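PDB 2P62: DUF4276 family protein from Pyrococcus horikoshii, which is of unknown function but belongs to the DUF3226 family of the Toprim-like clan. Local coordinates for residues A[152-163]-A[208-218]. Numbering follows the deposited sequence.
Sequences LELSLAYLAKLD and YEKYIGIMIHR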
ATOM      1  N   LEU A 152      10.938 -12.202  -5.033  1.00 29.33           N
ATOM      2  CA  LEU A 152       9.574 -12.578  -4.675  1.00 28.63           C
ATOM      3  C   LEU A 152       8.602 -12.518  -5.851  1.00 29.58           C
ATOM      4  O   LEU A 152       7.761 -13.400  -6.016  1.00 30.03           O
ATOM      5  CB  LEU A 152       9.078 -11.668  -3.548  1.00 27.39           C
ATOM      6  CG  LEU A 152       7.808 -11.984  -2.742  1.00 29.59           C
ATOM      7  CD1 LEU A 152       6.728 -11.006  -3.133  1.00 27.90           C
ATOM      8  CD2 LEU A 152       7.362 -13.431  -2.927  1.00 26.89           C
ATOM      9  N   GLU A 153       8.732 -11.491  -6.681  1.00 28.35           N
ATOM     10  CA  GLU A 153       7.829 -11.342  -7.805  1.00 28.07           C
ATOM     11  C   GLU A 153       8.007 -12.421  -8.878  1.00 29.49           C
ATOM     12  O   GLU A 153       7.038 -12.824  -9.522  1.00 28.12           O
ATOM     13  CB  GLU A 153       7.983  -9.941  -8.393  1.00 28.03           C
ATOM     14  CG  GLU A 153       7.427  -8.832  -7.489  1.00 29.62           C
ATOM     15  CD  GLU A 153       8.315  -8.475  -6.288  1.00 30.48           C
ATOM     16  OE1 GLU A 153       7.903  -7.563  -5.526  1.00 27.39           O
ATOM     17  OE2 GLU A 153       9.405  -9.078  -6.103  1.00 27.88           O
ATOM     18  N   LEU A 154       9.241 -12.896  -9.050  1.00 29.40           N
ATOM     19  CA  LEU A 154       9.527 -13.938 -10.027  1.00 30.16           C
ATOM     20  C   LEU A 154       8.753 -15.205  -9.647  1.00 30.03           C
ATOM     21  O   LEU A 154       8.184 -15.878 -10.501  1.00 31.25           O
ATOM     22  CB  LEU A 154      11.032 -14.236 -10.085  1.00 32.36           C
ATOM     23  CG  LEU A 154      11.459 -15.022 -11.340  1.00 33.17           C
ATOM     24  CD1 LEU A 154      11.202 -14.149 -12.555  1.00 32.22           C
ATOM     25  CD2 LEU A 154      12.929 -15.427 -11.273  1.00 33.06           C
ATOM     26  N   SER A 155       8.723 -15.522  -8.361  1.00 30.56           N
ATOM     27  CA  SER A 155       7.981 -16.687  -7.895  1.00 31.08           C
ATOM     28  C   SER A 155       6.485 -16.453  -8.105  1.00 30.90           C
ATOM     29  O   SER A 155       5.763 -17.366  -8.506  1.00 30.94           O
ATOM     30  CB  SER A 155       8.252 -16.934  -6.412  1.00 30.96           C
ATOM     31  OG  SER A 155       9.628 -17.160  -6.175  1.00 33.75           O
ATOM     32  N   LEU A 156       6.024 -15.237  -7.813  1.00 30.55           N
ATOM     33  CA  LEU A 156       4.615 -14.868  -7.985  1.00 29.22           C
ATOM     34  C   LEU A 156       4.256 -14.976  -9.464  1.00 26.93           C
ATOM     35  O   LEU A 156       3.159 -15.393  -9.821  1.00 25.82           O
ATOM     36  CB  LEU A 156       4.365 -13.428  -7.504  1.00 31.64           C
ATOM     37  CG  LEU A 156       3.793 -13.150  -6.099  1.00 33.98           C
ATOM     38  CD1 LEU A 156       2.364 -13.694  -6.012  1.00 34.41           C
ATOM     39  CD2 LEU A 156       4.659 -13.777  -5.039  1.00 33.79           C
ATOM     40  N   ALA A 157       5.192 -14.591 -10.322  1.00 24.95           N
ATOM     41  CA  ALA A 157       4.974 -14.666 -11.758  1.00 25.24           C
ATOM     42  C   ALA A 157       4.852 -16.135 -12.174  1.00 26.63           C
ATOM     43  O   ALA A 157       4.096 -16.464 -13.090  1.00 25.48           O
ATOM     44  CB  ALA A 157       6.130 -14.005 -12.501  1.00 21.86           C
ATOM     45  N   TYR A 158       5.591 -17.015 -11.497  1.00 26.64           N
ATOM     46  CA  TYR A 158       5.554 -18.435 -11.822  1.00 27.56           C
ATOM     47  C   TYR A 158       4.222 -19.052 -11.409  1.00 26.85           C
ATOM     48  O   TYR A 158       3.690 -19.936 -12.089  1.00 24.83           O
ATOM     49  CB  TYR A 158       6.728 -19.166 -11.157  1.00 29.52           C
ATOM     50  CG  TYR A 158       6.860 -20.609 -11.584  1.00 30.79           C
ATOM     51  CD1 TYR A 158       6.312 -21.631 -10.818  1.00 31.43           C
ATOM     52  CD2 TYR A 158       7.507 -20.946 -12.771  1.00 34.29           C
ATOM     53  CE1 TYR A 158       6.400 -22.957 -11.218  1.00 35.33           C
ATOM     54  CE2 TYR A 158       7.604 -22.272 -13.186  1.00 37.61           C
ATOM     55  CZ  TYR A 158       7.046 -23.274 -12.400  1.00 38.67           C
ATOM     56  OH  TYR A 158       7.130 -24.590 -12.799  1.00 42.29           O
ATOM     57  N   LEU A 159       3.679 -18.573 -10.296  1.00 27.28           N
ATOM     58  CA  LEU A 159       2.393 -19.056  -9.827  1.00 28.99           C
ATOM     59  C   LEU A 159       1.338 -18.619 -10.848  1.00 29.56           C
ATOM     60  O   LEU A 159       0.433 -19.383 -11.179  1.00 30.04           O
ATOM     61  CB  LEU A 159       2.072 -18.467  -8.449  1.00 29.21           C
ATOM     62  CG  LEU A 159       0.702 -18.828  -7.853  1.00 31.86           C
ATOM     63  CD1 LEU A 159       0.579 -20.331  -7.702  1.00 32.27           C
ATOM     64  CD2 LEU A 159       0.533 -18.146  -6.506  1.00 31.25           C
ATOM     65  N   ALA A 160       1.466 -17.393 -11.351  1.00 29.27           N
ATOM     66  CA  ALA A 160       0.526 -16.871 -12.339  1.00 31.29           C
ATOM     67  C   ALA A 160       0.581 -17.750 -13.581  1.00 32.22           C
ATOM     68  O   ALA A 160      -0.445 -18.053 -14.192  1.00 33.29           O
ATOM     69  CB  ALA A 160       0.871 -15.422 -12.695  1.00 30.93           C
ATOM     70  N   LYS A 161       1.788 -18.156 -13.949  1.00 33.56           N
ATOM     71  CA  LYS A 161       1.981 -19.021 -15.103  1.00 34.25           C
ATOM     72  C   LYS A 161       1.230 -20.342 -14.911  1.00 33.47           C
ATOM     73  O   LYS A 161       0.390 -20.707 -15.729  1.00 34.41           O
ATOM     74  CB  LYS A 161       3.475 -19.288 -15.310  1.00 34.41           C
ATOM     75  CG  LYS A 161       3.804 -20.091 -16.559  1.00 35.88           C
ATOM     76  CD  LYS A 161       5.301 -20.071 -16.814  1.00 36.73           C
ATOM     77  CE  LYS A 161       5.669 -20.774 -18.107  1.00 36.25           C
ATOM     78  NZ  LYS A 161       7.120 -20.619 -18.403  1.00 36.92           N
ATOM     79  N   LEU A 162       1.520 -21.052 -13.827  1.00 34.48           N
ATOM     80  CA  LEU A 162       0.853 -22.325 -13.568  1.00 35.34           C
ATOM     81  C   LEU A 162      -0.656 -22.189 -13.593  1.00 36.64           C
ATOM     82  O   LEU A 162      -1.367 -23.109 -14.003  1.00 37.91           O
ATOM     83  CB  LEU A 162       1.273 -22.886 -12.212  1.00 35.84           C
ATOM     84  CG  LEU A 162       2.776 -23.109 -12.018  1.00 35.30           C
ATOM     85  CD1 LEU A 162       3.001 -23.900 -10.726  1.00 35.50           C
ATOM     86  CD2 LEU A 162       3.349 -23.860 -13.204  1.00 33.11           C
ATOM     87  N   ASP A 163      -1.133 -21.028 -13.154  1.00 37.07           N
ATOM     88  CA  ASP A 163      -2.560 -20.735 -13.098  1.00 36.33           C
ATOM     89  C   ASP A 163      -3.099 -20.417 -14.499  1.00 37.24           C
ATOM     90  O   ASP A 163      -4.297 -20.202 -14.679  1.00 37.16           O
ATOM     91  CB  ASP A 163      -2.786 -19.547 -12.157  1.00 36.01           C
ATOM     92  CG  ASP A 163      -4.218 -19.443 -11.664  1.00 34.19           C
ATOM     93  OD1 ASP A 163      -4.553 -18.400 -11.087  1.00 33.82           O
ATOM     94  OD2 ASP A 163      -5.009 -20.391 -11.833  1.00 37.90           O
ATOM     95  N   TYR A 208      -1.720 -10.186  -3.333  1.00 24.89           N
ATOM     96  CA  TYR A 208      -1.106 -11.485  -3.069  1.00 25.44           C
ATOM     97  C   TYR A 208      -1.946 -12.288  -2.069  1.00 25.85           C
ATOM     98  O   TYR A 208      -2.195 -13.482  -2.277  1.00 26.08           O
ATOM     99  CB  TYR A 208       0.335 -11.286  -2.575  1.00 22.02           C
ATOM    100  CG  TYR A 208       1.175 -10.473  -3.543  1.00 20.01           C
ATOM    101  CD1 TYR A 208       2.318  -9.802  -3.112  1.00 20.10           C
ATOM    102  CD2 TYR A 208       0.795 -10.331  -4.887  1.00 21.58           C
ATOM    103  CE1 TYR A 208       3.057  -9.004  -3.990  1.00 19.42           C
ATOM    104  CE2 TYR A 208       1.531  -9.534  -5.776  1.00 18.72           C
ATOM    105  CZ  TYR A 208       2.656  -8.871  -5.316  1.00 19.67           C
ATOM    106  OH  TYR A 208       3.378  -8.037  -6.141  1.00 17.63           O
ATOM    107  N   GLU A 209      -2.384 -11.625  -0.996  1.00 25.69           N
ATOM    108  CA  GLU A 209      -3.224 -12.248   0.033  1.00 28.37           C
ATOM    109  C   GLU A 209      -4.524 -12.743  -0.589  1.00 28.55           C
ATOM    110  O   GLU A 209      -4.929 -13.886  -0.382  1.00 29.96           O
ATOM    111  CB  GLU A 209      -3.573 -11.247   1.150  1.00 28.73           C
ATOM    112  CG  GLU A 209      -2.425 -10.900   2.096  1.00 34.24           C
ATOM    113  CD  GLU A 209      -2.820  -9.917   3.200  1.00 35.60           C
ATOM    114  OE1 GLU A 209      -3.757 -10.224   3.971  1.00 36.30           O
ATOM    115  OE2 GLU A 209      -2.190  -8.839   3.291  1.00 34.81           O
ATOM    116  N   LYS A 210      -5.174 -11.872  -1.352  1.00 27.64           N
ATOM    117  CA  LYS A 210      -6.431 -12.222  -1.994  1.00 28.16           C
ATOM    118  C   LYS A 210      -6.253 -13.364  -2.994  1.00 28.08           C
ATOM    119  O   LYS A 210      -6.897 -14.405  -2.877  1.00 29.00           O
ATOM    120  CB  LYS A 210      -7.016 -11.004  -2.707  1.00 25.91           C
ATOM    121  CG  LYS A 210      -8.387 -11.253  -3.288  1.00 27.15           C
ATOM    122  CD  LYS A 210      -8.890 -10.061  -4.068  1.00 27.85           C
ATOM    123  CE  LYS A 210     -10.231 -10.371  -4.727  1.00 28.67           C
ATOM    124  NZ  LYS A 210     -10.526  -9.391  -5.817  1.00 29.95           N
ATOM    125  N   TYR A 211      -5.371 -13.162  -3.968  1.00 27.97           N
ATOM    126  CA  TYR A 211      -5.099 -14.156  -5.002  1.00 28.34           C
ATOM    127  C   TYR A 211      -4.716 -15.527  -4.436  1.00 29.11           C
ATOM    128  O   TYR A 211      -5.236 -16.561  -4.870  1.00 28.26           O
ATOM    129  CB  TYR A 211      -3.989 -13.641  -5.923  1.00 29.00           C
ATOM    130  CG  TYR A 211      -3.640 -14.566  -7.068  1.00 30.83           C
ATOM    131  CD1 TYR A 211      -4.628 -15.053  -7.928  1.00 29.63           C
ATOM    132  CD2 TYR A 211      -2.312 -14.931  -7.311  1.00 30.25           C
ATOM    133  CE1 TYR A 211      -4.304 -15.880  -9.007  1.00 28.98           C
ATOM    134  CE2 TYR A 211      -1.978 -15.753  -8.384  1.00 30.01           C
ATOM    135  CZ  TYR A 211      -2.983 -16.225  -9.228  1.00 29.09           C
ATOM    136  OH  TYR A 211      -2.658 -17.044 -10.282  1.00 28.17           O
ATOM    137  N   ILE A 212      -3.820 -15.549  -3.460  1.00 28.39           N
ATOM    138  CA  ILE A 212      -3.416 -16.824  -2.891  1.00 28.02           C
ATOM    139  C   ILE A 212      -4.511 -17.395  -1.997  1.00 28.53           C
ATOM    140  O   ILE A 212      -4.788 -18.593  -2.030  1.00 28.32           O
ATOM    141  CB  ILE A 212      -2.104 -16.676  -2.101  1.00 28.05           C
ATOM    142  CG1 ILE A 212      -0.981 -16.286  -3.072  1.00 27.04           C
ATOM    143  CG2 ILE A 212      -1.788 -17.972  -1.346  1.00 25.94           C
ATOM    144  CD1 ILE A 212       0.394 -16.176  -2.445  1.00 26.29           C
ATOM    145  N   GLY A 213      -5.139 -16.525  -1.213  1.00 30.28           N
ATOM    146  CA  GLY A 213      -6.200 -16.953  -0.318  1.00 30.12           C
ATOM    147  C   GLY A 213      -7.343 -17.627  -1.048  1.00 31.92           C
ATOM    148  O   GLY A 213      -7.916 -18.605  -0.573  1.00 33.65           O
ATOM    149  N   ILE A 214      -7.688 -17.098  -2.211  1.00 32.17           N
ATOM    150  CA  ILE A 214      -8.757 -17.681  -2.992  1.00 33.86           C
ATOM    151  C   ILE A 214      -8.311 -19.002  -3.630  1.00 34.84           C
ATOM    152  O   ILE A 214      -9.076 -19.966  -3.646  1.00 36.49           O
ATOM    153  CB  ILE A 214      -9.229 -16.692  -4.070  1.00 33.93           C
ATOM    154  CG1 ILE A 214      -9.955 -15.523  -3.396  1.00 34.21           C
ATOM    155  CG2 ILE A 214     -10.127 -17.392  -5.071  1.00 33.49           C
ATOM    156  CD1 ILE A 214     -10.368 -14.413  -4.351  1.00 36.86           C
ATOM    157  N   MET A 215      -7.078 -19.045  -4.139  1.00 34.87           N
ATOM    158  CA  MET A 215      -6.540 -20.249  -4.774  1.00 36.33           C
ATOM    159  C   MET A 215      -6.604 -21.421  -3.817  1.00 38.28           C
ATOM    160  O   MET A 215      -6.917 -22.541  -4.211  1.00 38.42           O
ATOM    161  CB  MET A 215      -5.081 -20.048  -5.212  1.00 35.59           C
ATOM    162  CG  MET A 215      -4.483 -21.269  -5.931  1.00 34.31           C
ATOM    163  SD  MET A 215      -2.888 -20.970  -6.726  1.00 28.22           S
ATOM    164  CE  MET A 215      -3.478 -20.086  -8.167  1.00 32.46           C
ATOM    165  N   ILE A 216      -6.297 -21.155  -2.553  1.00 40.64           N
ATOM    166  CA  ILE A 216      -6.321 -22.189  -1.536  1.00 41.90           C
ATOM    167  C   ILE A 216      -7.702 -22.830  -1.487  1.00 43.82           C
ATOM    168  O   ILE A 216      -7.845 -23.993  -1.109  1.00 44.99           O
ATOM    169  CB  ILE A 216      -5.952 -21.598  -0.166  1.00 39.76           C
ATOM    170  CG1 ILE A 216      -4.505 -21.105  -0.210  1.00 40.38           C
ATOM    171  CG2 ILE A 216      -6.122 -22.637   0.923  1.00 39.00           C
ATOM    172  CD1 ILE A 216      -3.990 -20.582   1.105  1.00 41.23           C
ATOM    173  N   HIS A 217      -8.711 -22.071  -1.899  1.00 45.36           N
ATOM    174  CA  HIS A 217     -10.079 -22.556  -1.915  1.00 48.40           C
ATOM    175  C   HIS A 217     -10.511 -23.156  -3.254  1.00 48.71           C
ATOM    176  O   HIS A 217     -11.242 -24.140  -3.268  1.00 49.52           O
ATOM    177  CB  HIS A 217     -11.037 -21.430  -1.522  1.00 51.42           C
ATOM    178  CG  HIS A 217     -11.096 -21.173  -0.046  1.00 55.27           C
ATOM    179  ND1 HIS A 217     -11.428 -19.944   0.483  1.00 55.68           N
ATOM    180  CD2 HIS A 217     -10.889 -21.994   1.011  1.00 56.84           C
ATOM    181  CE1 HIS A 217     -11.423 -20.019   1.803  1.00 56.74           C
ATOM    182  NE2 HIS A 217     -11.098 -21.252   2.149  1.00 57.58           N
ATOM    183  N   ARG A 218     -10.071 -22.585  -4.375  1.00 48.78           N
ATOM    184  CA  ARG A 218     -10.476 -23.116  -5.679  1.00 48.11           C
ATOM    185  C   ARG A 218      -9.575 -24.204  -6.244  1.00 47.49           C
ATOM    186  O   ARG A 218     -10.054 -25.103  -6.942  1.00 47.13           O
ATOM    187  CB  ARG A 218     -10.613 -21.993  -6.720  1.00 48.55           C
ATOM    188  CG  ARG A 218      -9.319 -21.284  -7.105  1.00 49.33           C
ATOM    189  CD  ARG A 218      -9.569 -20.274  -8.230  1.00 48.93           C
ATOM    190  NE  ARG A 218      -8.462 -19.333  -8.408  1.00 47.98           N
ATOM    191  CZ  ARG A 218      -7.357 -19.576  -9.109  1.00 46.76           C
ATOM    192  NH1 ARG A 218      -7.191 -20.739  -9.721  1.00 45.83           N
ATOM    193  NH2 ARG A 218      -6.409 -18.651  -9.185  1.00 45.53           N
TER
HETATM  194  O   HOH W   1       5.204  -6.429  -5.678  1.00 28.47           O
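D163 OD1 is gripped by two groups of helix 204-218. Y211 OH donates to it at 2.5 Å, a very short bond, and R218 NH2 lies 2.7 Å from the same D163 OD1. This pairing joins two helices of the helical part of a Toprim-like alpha/beta protein. The second oxygen, D163 OD2, takes R218 NH1 at 3.1 Å. The result is an end-on, two-nitrogen salt bridge. The carboxylate and guanidinium planes are only 10° apart. Both oxygens are met on their syn sides, but the nitrogens stand somewhat out of the carboxylate plane. The axes of the two segments stay 12.4 Å apart at their closest, a wide spacing that long side chains bridge. They cross at 40°. D163 follows the last turn of helix 152-162. Its CG is anti to the backbone N (chi1 -161°), and the carboxylate comes to the hydroxyl end of the Y211 ring. With an alanine here, the Y211 hydroxyl and the R218 guanidinium would probably lose their shared acceptor, and the arginine end would be free to turn.

Apolar contacts fill the interface beyond this polar end. L159 divides its two methyls: CD1 meets M215 SD at 3.7 Å, while CD2 lies against Y211 and I212. F226 of helix 220-229 also touches L159, and L222 of that helix touches M215. L156 reaches over one face of the Y208 ring, with CG over the centre of the ring in a CH-pi contact. F16 of helix 11-23 and M190 of helix 186-196 pack on L156 as well.

At the far end the polar link is indirect. E153 OE1 is paired with K187 in a salt bridge and also accepts from a water. That water lies in the plane of the Y208 ring, at its edge, 2.5 Å from Y208 OH.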